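Local structure of fatty acid synthase 1, isoform A (6FN6) at residues A[62-67]-A[193-198]; A[112-117]-A[238-243]; A[185-190]-A[246-251]. The protein probably catalyses NADPH-dependent synthesis of long-chain saturated fatty acids from acetyl-CoA and malonyl-CoA, this chain being its dehydratase-enoylreductase-ketoreductase modifying region. All coordinates share one frame; numbering follows the deposited sequence.

Interaction 1: residues A[62-67]-A[193-198]; sequences NLVFHR and PTRIER
The carbonyl oxygen of Leu-63 is gripped twice from the opposite strand: Ile-196 N donates a hydrogen bond of 3.0 Å to Leu-63 O, and Arg-195 CA lies 3.2 Å from Leu-63 O in a CA-H...O contact. In return Leu-63 N bonds to Ile-196 O, which makes Leu-63 and Ile-196 an antiparallel hydrogen-bonded pair. The straightest link is Phe-65 N to Thr-194 O, 2.9 Å with 175° at the hydrogen. At the other end Asn-62 N reaches Glu-197 O, also at 2.9 Å, from 38° above the carbonyl plane, where both chains turn a corner.

One face of this ladder is apolar. Leu-63 and Ile-196 run abreast on it, and Phe-65, two residues on from Leu-63, adds its ring to the same side. Its chi1 of -53° sets CG beside the backbone N, and Ile-196 CD1 meets the ring edge at Phe-65 CE2 (3.8 Å). Pro-193 CB touches Phe-65 CD2 obliquely at 4.2 Å; a nonpolar ring suits this side of the pair. An alanine in place of Phe-65 would probably leave Ile-196 CD1 and Pro-193 CB without their aromatic partner and open a gap between the strand pair and helix 34-48. On the other face Val-64 and Arg-195 run alongside, Val-64 CG2 against the arginine's aliphatic CG (4.0 Å), a pairing that tolerates a partly exposed surface.

The pairing joins the predicted N-terminal and C-terminal hotdog folds, consistent with the double hotdog of this dehydratase family, and Pro-193 lies about 6 Å, side chain to side chain, from Asp-175, the predicted proton donor. Helix 34-48 covers the apolar face through Met-38 and Ala-34, while strands 98-105 and 239-248 flank the pair, the latter meeting Thr-194 and Arg-195 with Lys-245 in a classic beta bulge.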
loop_
_atom_site.group_PDB
_atom_site.type_symbol
_atom_site.label_atom_id
_atom_site.label_comp_id
_atom_site.label_asym_id
_atom_site.label_seq_id
_atom_site.Cartn_x
_atom_site.Cartn_y
_atom_site.Cartn_z
ATOM N N ASN A 62 -12.757 -6.217 -4.907
ATOM C CA ASN A 62 -11.631 -6.594 -4.059
ATOM C C ASN A 62 -11.981 -7.792 -3.187
ATOM O O ASN A 62 -11.698 -7.806 -1.989
ATOM C CB ASN A 62 -11.200 -5.416 -3.180
ATOM C CG ASN A 62 -9.849 -5.641 -2.519
ATOM O OD1 ASN A 62 -8.910 -6.126 -3.150
ATOM N ND2 ASN A 62 -9.747 -5.290 -1.241
ATOM N N LEU A 63 -12.603 -8.797 -3.790
ATOM C CA LEU A 63 -12.922 -10.020 -3.075
ATOM C C LEU A 63 -11.650 -10.786 -2.753
ATOM O O LEU A 63 -10.829 -11.039 -3.633
ATOM C CB LEU A 63 -13.875 -10.891 -3.894
ATOM C CG LEU A 63 -15.328 -10.416 -3.942
ATOM C CD1 LEU A 63 -16.073 -11.078 -5.081
ATOM C CD2 LEU A 63 -16.019 -10.717 -2.621
ATOM N N VAL A 64 -11.493 -11.149 -1.485
ATOM C CA VAL A 64 -10.359 -11.951 -1.051
ATOM C C VAL A 64 -10.868 -13.171 -0.300
ATOM O O VAL A 64 -11.629 -13.050 0.659
ATOM C CB VAL A 64 -9.387 -11.138 -0.172
ATOM C CG1 VAL A 64 -8.192 -11.995 0.229
ATOM C CG2 VAL A 64 -8.929 -9.883 -0.893
ATOM N N PHE A 65 -10.439 -14.346 -0.740
ATOM C CA PHE A 65 -10.784 -15.582 -0.060
ATOM C C PHE A 65 -9.567 -16.040 0.741
ATOM O O PHE A 65 -8.651 -16.671 0.213
ATOM C CB PHE A 65 -11.241 -16.624 -1.080
ATOM C CG PHE A 65 -12.342 -16.127 -1.979
ATOM C CD1 PHE A 65 -13.664 -16.155 -1.564
ATOM C CD2 PHE A 65 -12.053 -15.603 -3.228
ATOM C CE1 PHE A 65 -14.676 -15.682 -2.383
ATOM C CE2 PHE A 65 -13.062 -15.133 -4.051
ATOM C CZ PHE A 65 -14.373 -15.173 -3.627
ATOM N N HIS A 66 -9.567 -15.693 2.024
ATOM C CA HIS A 66 -8.380 -15.820 2.866
ATOM C C HIS A 66 -8.032 -17.261 3.223
ATOM O O HIS A 66 -6.858 -17.591 3.388
ATOM C CB HIS A 66 -8.564 -14.996 4.140
ATOM C CG HIS A 66 -8.745 -13.534 3.878
ATOM N ND1 HIS A 66 -7.689 -12.650 3.837
ATOM C CD2 HIS A 66 -9.859 -12.803 3.630
ATOM C CE1 HIS A 66 -8.144 -11.435 3.581
ATOM N NE2 HIS A 66 -9.457 -11.502 3.451
ATOM N N ARG A 67 -9.044 -18.112 3.360
ATOM C CA ARG A 67 -8.805 -19.514 3.680
ATOM C C ARG A 67 -9.989 -20.364 3.234
ATOM O O ARG A 67 -11.091 -19.855 3.034
ATOM C CB ARG A 67 -8.562 -19.703 5.179
ATOM C CG ARG A 67 -9.705 -19.256 6.080
ATOM C CD ARG A 67 -9.465 -19.706 7.515
ATOM N NE ARG A 67 -10.640 -19.552 8.368
ATOM C CZ ARG A 67 -11.696 -20.360 8.349
ATOM N NH1 ARG A 67 -11.738 -21.392 7.515
ATOM N NH2 ARG A 67 -12.714 -20.140 9.166
ATOM N N PRO A 193 -9.572 -20.443 -5.857
ATOM C CA PRO A 193 -9.657 -18.982 -5.972
ATOM C C PRO A 193 -8.989 -18.242 -4.819
ATOM O O PRO A 193 -9.135 -18.649 -3.669
ATOM C CB PRO A 193 -11.165 -18.717 -5.966
ATOM C CG PRO A 193 -11.777 -19.972 -6.455
ATOM C CD PRO A 193 -10.902 -21.075 -5.936
ATOM N N THR A 194 -8.278 -17.163 -5.132
ATOM C CA THR A 194 -7.643 -16.327 -4.115
ATOM C C THR A 194 -8.285 -14.950 -4.084
ATOM O O THR A 194 -8.640 -14.439 -3.021
ATOM C CB THR A 194 -6.133 -16.172 -4.370
ATOM O OG1 THR A 194 -5.503 -17.455 -4.318
ATOM C CG2 THR A 194 -5.490 -15.249 -3.336
ATOM N N ARG A 195 -8.437 -14.356 -5.262
ATOM C CA ARG A 195 -8.984 -13.013 -5.371
ATOM C C ARG A 195 -9.896 -12.875 -6.578
ATOM O O ARG A 195 -9.775 -13.615 -7.553
ATOM C CB ARG A 195 -7.854 -11.984 -5.469
ATOM C CG ARG A 195 -7.329 -11.504 -4.130
ATOM C CD ARG A 195 -6.163 -10.542 -4.301
ATOM N NE ARG A 195 -4.900 -11.246 -4.526
ATOM C CZ ARG A 195 -4.112 -11.087 -5.589
ATOM N NH1 ARG A 195 -4.433 -10.244 -6.565
ATOM N NH2 ARG A 195 -2.987 -11.783 -5.676
ATOM N N ILE A 196 -10.819 -11.925 -6.487
ATOM C CA ILE A 196 -11.613 -11.496 -7.629
ATOM C C ILE A 196 -11.719 -9.979 -7.533
ATOM O O ILE A 196 -12.233 -9.448 -6.548
ATOM C CB ILE A 196 -13.003 -12.155 -7.666
ATOM C CG1 ILE A 196 -12.869 -13.677 -7.626
ATOM C CG2 ILE A 196 -13.747 -11.725 -8.926
ATOM C CD1 ILE A 196 -14.192 -14.424 -7.595
ATOM N N GLU A 197 -11.212 -9.288 -8.547
ATOM C CA GLU A 197 -11.171 -7.832 -8.536
ATOM C C GLU A 197 -12.577 -7.246 -8.593
ATOM O O GLU A 197 -12.910 -6.343 -7.823
ATOM C CB GLU A 197 -10.332 -7.311 -9.706
ATOM C CG GLU A 197 -10.222 -5.792 -9.763
ATOM C CD GLU A 197 -10.990 -5.186 -10.922
ATOM O OE1 GLU A 197 -10.801 -5.650 -12.068
ATOM O OE2 GLU A 197 -11.783 -4.248 -10.688
ATOM N N ARG A 198 -13.400 -7.759 -9.502
ATOM C CA ARG A 198 -14.749 -7.235 -9.668
ATOM C C ARG A 198 -15.732 -8.324 -10.084
ATOM O O ARG A 198 -15.433 -9.159 -10.938
ATOM C CB ARG A 198 -14.746 -6.106 -10.700
ATOM C CG ARG A 198 -15.977 -5.219 -10.671
ATOM C CD ARG A 198 -15.929 -4.190 -11.790
ATOM N NE ARG A 198 -16.720 -2.998 -11.483
ATOM C CZ ARG A 198 -16.261 -1.940 -10.820
ATOM N NH1 ARG A 198 -15.007 -1.912 -10.380
ATOM N NH2 ARG A 198 -17.058 -0.903 -10.591
#

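Interaction 2: residues A[112-117]-A[238-243]; sequences NEELPL and GVELRG
Leu-115 meets Glu-240 and Arg-242 where the loop between strands 98-105 and 129-130, which links the two halves of the double hotdog fold, packs against strand 239-248. The two strand residues lie two apart, so both send their side chains from the same face of the strand toward the loop, while Val-239 and Leu-241 turn to helix 170-183.

Glu-240 stands out from its strand with CG anti to the backbone N (chi1 -168°) and an extended chain beyond CG. Its carboxylate thus arrives at the loop backbone, where OE1 accepts Leu-115 N through the syn lone pair at 3.0 Å, an almost straight bond of 174°. A long acid suits this place because the loop forms no strand pairing here, and a carboxylate can satisfy its N-H instead. The same OE1 has a salt bridge to Lys-235, whose charge would help to offset the closeness of Glu-114, whose OE2 lies 4.3 Å from Glu-240 OE1. Glu-114 itself turns its OE1 to Asn-202.

Arg-242 is the other half of the arrangement. Its chain is extended from CG to NE, and NE forms a salt bridge with Glu-240 OE2 at 2.9 Å, 26° out of the guanidinium plane. NH2 adds a weak hydrogen bond to the same oxygen. OE1 thus takes Leu-115 N and Lys-235 and OE2 the arginine, which probably limits rotation of both groups. Val-233 of the neighbouring strand packs on Glu-240, Arg-242 and Leu-115, and Gln-770 of the second subunit also packs on Leu-115.

A branched aliphatic residue fits the flat cation well: Leu-115 crosses Glu-240 at about a right angle, with its CG 3.5 Å from Glu-240 OE2, and meets Arg-242 tip to tip, setting that CG over the centre of the guanidinium, 3.7 Å above its plane.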
loop_
_atom_site.group_PDB
_atom_site.type_symbol
_atom_site.label_atom_id
_atom_site.label_comp_id
_atom_site.label_asym_id
_atom_site.label_seq_id
_atom_site.Cartn_x
_atom_site.Cartn_y
_atom_site.Cartn_z
ATOM N N ASN A 112 -24.673 0.125 -16.762
ATOM C CA ASN A 112 -23.482 0.934 -16.993
ATOM C C ASN A 112 -22.234 0.309 -16.374
ATOM O O ASN A 112 -21.113 0.643 -16.755
ATOM C CB ASN A 112 -23.687 2.340 -16.422
ATOM C CG ASN A 112 -24.298 3.296 -17.426
ATOM O OD1 ASN A 112 -25.480 3.196 -17.753
ATOM N ND2 ASN A 112 -23.498 4.241 -17.908
ATOM N N GLU A 113 -22.427 -0.595 -15.419
ATOM C CA GLU A 113 -21.304 -1.225 -14.731
ATOM C C GLU A 113 -20.729 -2.417 -15.499
ATOM O O GLU A 113 -19.643 -2.901 -15.174
ATOM C CB GLU A 113 -21.738 -1.677 -13.333
ATOM C CG GLU A 113 -22.152 -0.542 -12.408
ATOM C CD GLU A 113 -20.985 0.323 -11.973
ATOM O OE1 GLU A 113 -20.017 -0.224 -11.407
ATOM O OE2 GLU A 113 -21.037 1.552 -12.193
ATOM N N GLU A 114 -21.446 -2.879 -16.520
ATOM C CA GLU A 114 -21.018 -4.048 -17.289
ATOM C C GLU A 114 -20.171 -3.652 -18.495
ATOM O O GLU A 114 -20.179 -2.493 -18.912
ATOM C CB GLU A 114 -22.235 -4.847 -17.758
ATOM C CG GLU A 114 -23.218 -5.173 -16.649
ATOM C CD GLU A 114 -24.082 -6.376 -16.965
ATOM O OE1 GLU A 114 -25.223 -6.183 -17.435
ATOM O OE2 GLU A 114 -23.621 -7.515 -16.736
ATOM N N LEU A 115 -19.445 -4.619 -19.051
ATOM C CA LEU A 115 -18.619 -4.376 -20.231
ATOM C C LEU A 115 -19.362 -4.802 -21.498
ATOM O O LEU A 115 -20.010 -5.852 -21.513
ATOM C CB LEU A 115 -17.290 -5.132 -20.127
ATOM C CG LEU A 115 -16.284 -4.678 -19.066
ATOM C CD1 LEU A 115 -15.124 -5.658 -18.992
ATOM C CD2 LEU A 115 -15.771 -3.279 -19.363
ATOM N N PRO A 116 -19.260 -3.997 -22.574
ATOM C CA PRO A 116 -19.901 -4.343 -23.848
ATOM C C PRO A 116 -19.109 -5.389 -24.625
ATOM O O PRO A 116 -18.350 -5.037 -25.528
ATOM C CB PRO A 116 -19.935 -3.009 -24.591
ATOM C CG PRO A 116 -18.745 -2.283 -24.089
ATOM C CD PRO A 116 -18.589 -2.685 -22.645
ATOM N N LEU A 117 -19.290 -6.659 -24.278
ATOM C CA LEU A 117 -18.499 -7.732 -24.869
ATOM C C LEU A 117 -19.363 -8.631 -25.746
ATOM O O LEU A 117 -20.449 -9.050 -25.346
ATOM C CB LEU A 117 -17.827 -8.558 -23.771
ATOM C CG LEU A 117 -16.723 -7.833 -22.996
ATOM C CD1 LEU A 117 -16.385 -8.586 -21.718
ATOM C CD2 LEU A 117 -15.483 -7.636 -23.853
ATOM N N GLY A 238 -25.932 -12.825 -16.632
ATOM C CA GLY A 238 -25.982 -11.681 -15.738
ATOM C C GLY A 238 -24.771 -11.529 -14.840
ATOM O O GLY A 238 -24.658 -10.546 -14.109
ATOM N N VAL A 239 -23.869 -12.503 -14.891
ATOM C CA VAL A 239 -22.682 -12.496 -14.045
ATOM C C VAL A 239 -21.454 -12.116 -14.869
ATOM O O VAL A 239 -21.223 -12.661 -15.947
ATOM C CB VAL A 239 -22.480 -13.860 -13.352
ATOM C CG1 VAL A 239 -21.307 -13.798 -12.376
ATOM C CG2 VAL A 239 -23.751 -14.293 -12.631
ATOM N N GLU A 240 -20.676 -11.172 -14.357
ATOM C CA GLU A 240 -19.443 -10.753 -15.013
ATOM C C GLU A 240 -18.303 -10.705 -13.995
ATOM O O GLU A 240 -18.363 -9.954 -13.023
ATOM C CB GLU A 240 -19.632 -9.387 -15.675
ATOM C CG GLU A 240 -18.516 -8.993 -16.618
ATOM C CD GLU A 240 -18.686 -7.589 -17.167
ATOM O OE1 GLU A 240 -19.536 -7.397 -18.060
ATOM O OE2 GLU A 240 -17.965 -6.680 -16.708
ATOM N N LEU A 241 -17.271 -11.511 -14.224
ATOM C CA LEU A 241 -16.169 -11.637 -13.273
ATOM C C LEU A 241 -14.851 -11.147 -13.869
ATOM O O LEU A 241 -14.390 -11.661 -14.885
ATOM C CB LEU A 241 -16.031 -13.091 -12.815
ATOM C CG LEU A 241 -17.292 -13.702 -12.194
ATOM C CD1 LEU A 241 -17.097 -15.181 -11.909
ATOM C CD2 LEU A 241 -17.694 -12.961 -10.920
ATOM N N ARG A 242 -14.256 -10.141 -13.232
ATOM C CA ARG A 242 -13.006 -9.555 -13.708
ATOM C C ARG A 242 -11.855 -9.835 -12.742
ATOM O O ARG A 242 -12.055 -9.892 -11.529
ATOM C CB ARG A 242 -13.159 -8.042 -13.891
ATOM C CG ARG A 242 -14.423 -7.619 -14.625
ATOM C CD ARG A 242 -14.445 -6.118 -14.848
ATOM N NE ARG A 242 -15.786 -5.620 -15.141
ATOM C CZ ARG A 242 -16.085 -4.338 -15.328
ATOM N NH1 ARG A 242 -15.136 -3.414 -15.251
ATOM N NH2 ARG A 242 -17.335 -3.977 -15.587
ATOM N N GLY A 243 -10.654 -10.010 -13.286
ATOM C CA GLY A 243 -9.452 -10.125 -12.479
ATOM C C GLY A 243 -9.418 -11.294 -11.512
ATOM O O GLY A 243 -9.091 -11.125 -10.338
#

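Interaction 3: residues A[185-190]-A[246-251]; sequences KNLREL and ANLAQR
Leu-190 loses the most surface here, and its main-chain oxygen meets the end of strand 239-248: Ala-249 N donates a hydrogen bond of 3.1 Å to Leu-190 O, nearly straight at 169°. Leu-248 CA adds a CA-H...O contact, 3.5 Å from Leu-190 O, and the CD1 methyl of Leu-248 packs beside it.

The side chain of Leu-190 takes another direction. Its CG is anti to the backbone N, and CD2 lies 3.5 Å from Arg-251 CD and 4.3 Å from Ala-249 CB. Arg-251 offers its methylene portion because chi2 (-65°) turns CD toward Leu-190; chi3 bends the chain again, and NE makes a salt bridge to Asp-27. A long arginine suits this exposed position, with carbon against the leucine and charge toward the acid. Glu-189 OE2 stays 4.5 Å from Arg-251 NH1, beyond a salt bridge, so its attraction is probably modest.

Leu-248 packs against the loop with both methyls. Its CD1 touches Glu-189 CB at 3.6 Å and its CD2 approaches Leu-187 CD2 at 4.4 Å, while Ala-624 and Asp-626, far along the chain, pack against it as well.

The arrangement belongs to the predicted C-terminal hotdog fold: the loop leaving helix 170-183 is fastened to the end of strand 239-248 just before the loop runs into the neighbouring strand 191-201.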
loop_
_atom_site.group_PDB
_atom_site.type_symbol
_atom_site.label_atom_id
_atom_site.label_comp_id
_atom_site.label_asym_id
_atom_site.label_seq_id
_atom_site.Cartn_x
_atom_site.Cartn_y
_atom_site.Cartn_z
ATOM N N LYS A 185 -6.349 -22.949 -17.907
ATOM C CA LYS A 185 -5.015 -22.985 -17.319
ATOM C C LYS A 185 -4.241 -24.201 -17.816
ATOM O O LYS A 185 -4.759 -25.316 -17.840
ATOM C CB LYS A 185 -5.101 -22.993 -15.792
ATOM C CG LYS A 185 -5.480 -21.647 -15.195
ATOM C CD LYS A 185 -5.551 -21.706 -13.680
ATOM C CE LYS A 185 -5.624 -20.313 -13.068
ATOM N NZ LYS A 185 -4.336 -19.576 -13.199
ATOM N N ASN A 186 -2.994 -23.974 -18.216
ATOM C CA ASN A 186 -2.191 -25.005 -18.863
ATOM C C ASN A 186 -1.715 -26.060 -17.867
ATOM O O ASN A 186 -1.745 -27.256 -18.157
ATOM C CB ASN A 186 -0.992 -24.369 -19.567
ATOM C CG ASN A 186 -0.330 -25.310 -20.551
ATOM O OD1 ASN A 186 -0.480 -26.529 -20.462
ATOM N ND2 ASN A 186 0.400 -24.747 -21.508
ATOM N N LEU A 187 -1.268 -25.615 -16.697
ATOM C CA LEU A 187 -0.788 -26.533 -15.672
ATOM C C LEU A 187 -1.955 -27.339 -15.104
ATOM O O LEU A 187 -2.947 -26.777 -14.644
ATOM C CB LEU A 187 -0.071 -25.764 -14.559
ATOM C CG LEU A 187 0.655 -26.589 -13.494
ATOM C CD1 LEU A 187 1.805 -27.385 -14.097
ATOM C CD2 LEU A 187 1.158 -25.687 -12.377
ATOM N N ARG A 188 -1.823 -28.661 -15.137
ATOM C CA ARG A 188 -2.889 -29.558 -14.702
ATOM C C ARG A 188 -2.776 -29.883 -13.220
ATOM O O ARG A 188 -2.563 -31.034 -12.845
ATOM C CB ARG A 188 -2.859 -30.850 -15.516
ATOM C CG ARG A 188 -2.830 -30.642 -17.019
ATOM C CD ARG A 188 -2.712 -31.974 -17.743
ATOM N NE ARG A 188 -3.936 -32.766 -17.659
ATOM C CZ ARG A 188 -4.020 -34.048 -17.999
ATOM N NH1 ARG A 188 -2.949 -34.692 -18.442
ATOM N NH2 ARG A 188 -5.175 -34.692 -17.891
ATOM N N GLU A 189 -2.923 -28.862 -12.384
ATOM C CA GLU A 189 -2.835 -29.035 -10.940
ATOM C C GLU A 189 -4.042 -28.396 -10.262
ATOM O O GLU A 189 -4.869 -27.763 -10.919
ATOM C CB GLU A 189 -1.539 -28.421 -10.412
ATOM C CG GLU A 189 -0.271 -29.147 -10.840
ATOM C CD GLU A 189 -0.212 -30.578 -10.348
ATOM O OE1 GLU A 189 0.497 -31.392 -10.976
ATOM O OE2 GLU A 189 -0.867 -30.888 -9.327
ATOM N N LEU A 190 -4.140 -28.565 -8.948
ATOM C CA LEU A 190 -5.286 -28.059 -8.202
ATOM C C LEU A 190 -5.129 -26.569 -7.903
ATOM O O LEU A 190 -4.186 -26.157 -7.227
ATOM C CB LEU A 190 -5.472 -28.848 -6.903
ATOM C CG LEU A 190 -6.690 -28.483 -6.054
ATOM C CD1 LEU A 190 -7.982 -28.740 -6.811
ATOM C CD2 LEU A 190 -6.681 -29.255 -4.743
ATOM N N ALA A 246 -6.147 -17.283 -8.989
ATOM C CA ALA A 246 -6.170 -18.578 -8.319
ATOM C C ALA A 246 -4.765 -18.999 -7.914
ATOM O O ALA A 246 -3.815 -18.847 -8.683
ATOM C CB ALA A 246 -6.804 -19.634 -9.215
ATOM N N ASN A 247 -4.637 -19.520 -6.699
ATOM C CA ASN A 247 -3.357 -20.016 -6.211
ATOM C C ASN A 247 -3.366 -21.529 -6.100
ATOM O O ASN A 247 -4.391 -22.141 -5.802
ATOM C CB ASN A 247 -3.012 -19.398 -4.857
ATOM C CG ASN A 247 -2.348 -18.050 -4.993
ATOM O OD1 ASN A 247 -2.988 -17.060 -5.346
ATOM N ND2 ASN A 247 -1.050 -18.005 -4.719
ATOM N N LEU A 248 -2.203 -22.119 -6.341
ATOM C CA LEU A 248 -2.029 -23.557 -6.243
ATOM C C LEU A 248 -2.231 -23.995 -4.797
ATOM O O LEU A 248 -1.664 -23.403 -3.879
ATOM C CB LEU A 248 -0.643 -23.951 -6.744
ATOM C CG LEU A 248 -0.509 -25.236 -7.557
ATOM C CD1 LEU A 248 -1.434 -25.219 -8.755
ATOM C CD2 LEU A 248 0.920 -25.393 -8.020
ATOM N N ALA A 249 -3.033 -25.035 -4.597
ATOM C CA ALA A 249 -3.361 -25.501 -3.253
ATOM C C ALA A 249 -2.600 -26.767 -2.874
ATOM O O ALA A 249 -2.108 -27.493 -3.737
ATOM C CB ALA A 249 -4.859 -25.743 -3.136
ATOM N N GLN A 250 -2.477 -26.995 -1.569
ATOM C CA GLN A 250 -1.831 -28.190 -1.035
ATOM C C GLN A 250 -2.693 -29.427 -1.254
ATOM O O GLN A 250 -3.902 -29.404 -1.016
ATOM C CB GLN A 250 -1.546 -28.031 0.461
ATOM C CG GLN A 250 -0.688 -26.833 0.825
ATOM C CD GLN A 250 -0.525 -26.676 2.326
ATOM O OE1 GLN A 250 -1.031 -27.484 3.105
ATOM N NE2 GLN A 250 0.188 -25.636 2.740
ATOM N N ARG A 251 -2.069 -30.510 -1.701
ATOM C CA ARG A 251 -2.771 -31.775 -1.865
ATOM C C ARG A 251 -2.546 -32.633 -0.626
ATOM O O ARG A 251 -1.417 -32.780 -0.161
ATOM C CB ARG A 251 -2.293 -32.511 -3.119
ATOM C CG ARG A 251 -2.549 -31.766 -4.418
ATOM C CD ARG A 251 -4.037 -31.612 -4.709
ATOM N NE ARG A 251 -4.706 -32.899 -4.886
ATOM C CZ ARG A 251 -4.766 -33.565 -6.036
ATOM N NH1 ARG A 251 -4.190 -33.075 -7.127
ATOM N NH2 ARG A 251 -5.401 -34.727 -6.096
#

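Overall arrangement
All three contacts lie in the dehydratase part and gather around two neighbouring strands, 191-201 and 239-248. Interaction 1 is partly buried and is the one regular strand pairing, joining the two predicted hotdog halves by backbone bonds over an apolar face. Interaction 2, also partly buried, replaces ladder bonds with a carboxylate that bonds an irregular loop and a guanidinium on which the loop packs. Interaction 3 is a surface contact at the far end of strand 239-248, with a lone backbone bond and leucine packing. Interactions 1 and 2 meet where Arg-198 forms a salt bridge with Glu-113; interactions 1 and 3 meet through Thr-194 and Asn-247, probably hydrogen-bonded. Interactions 2 and 3 are linked through their common strand.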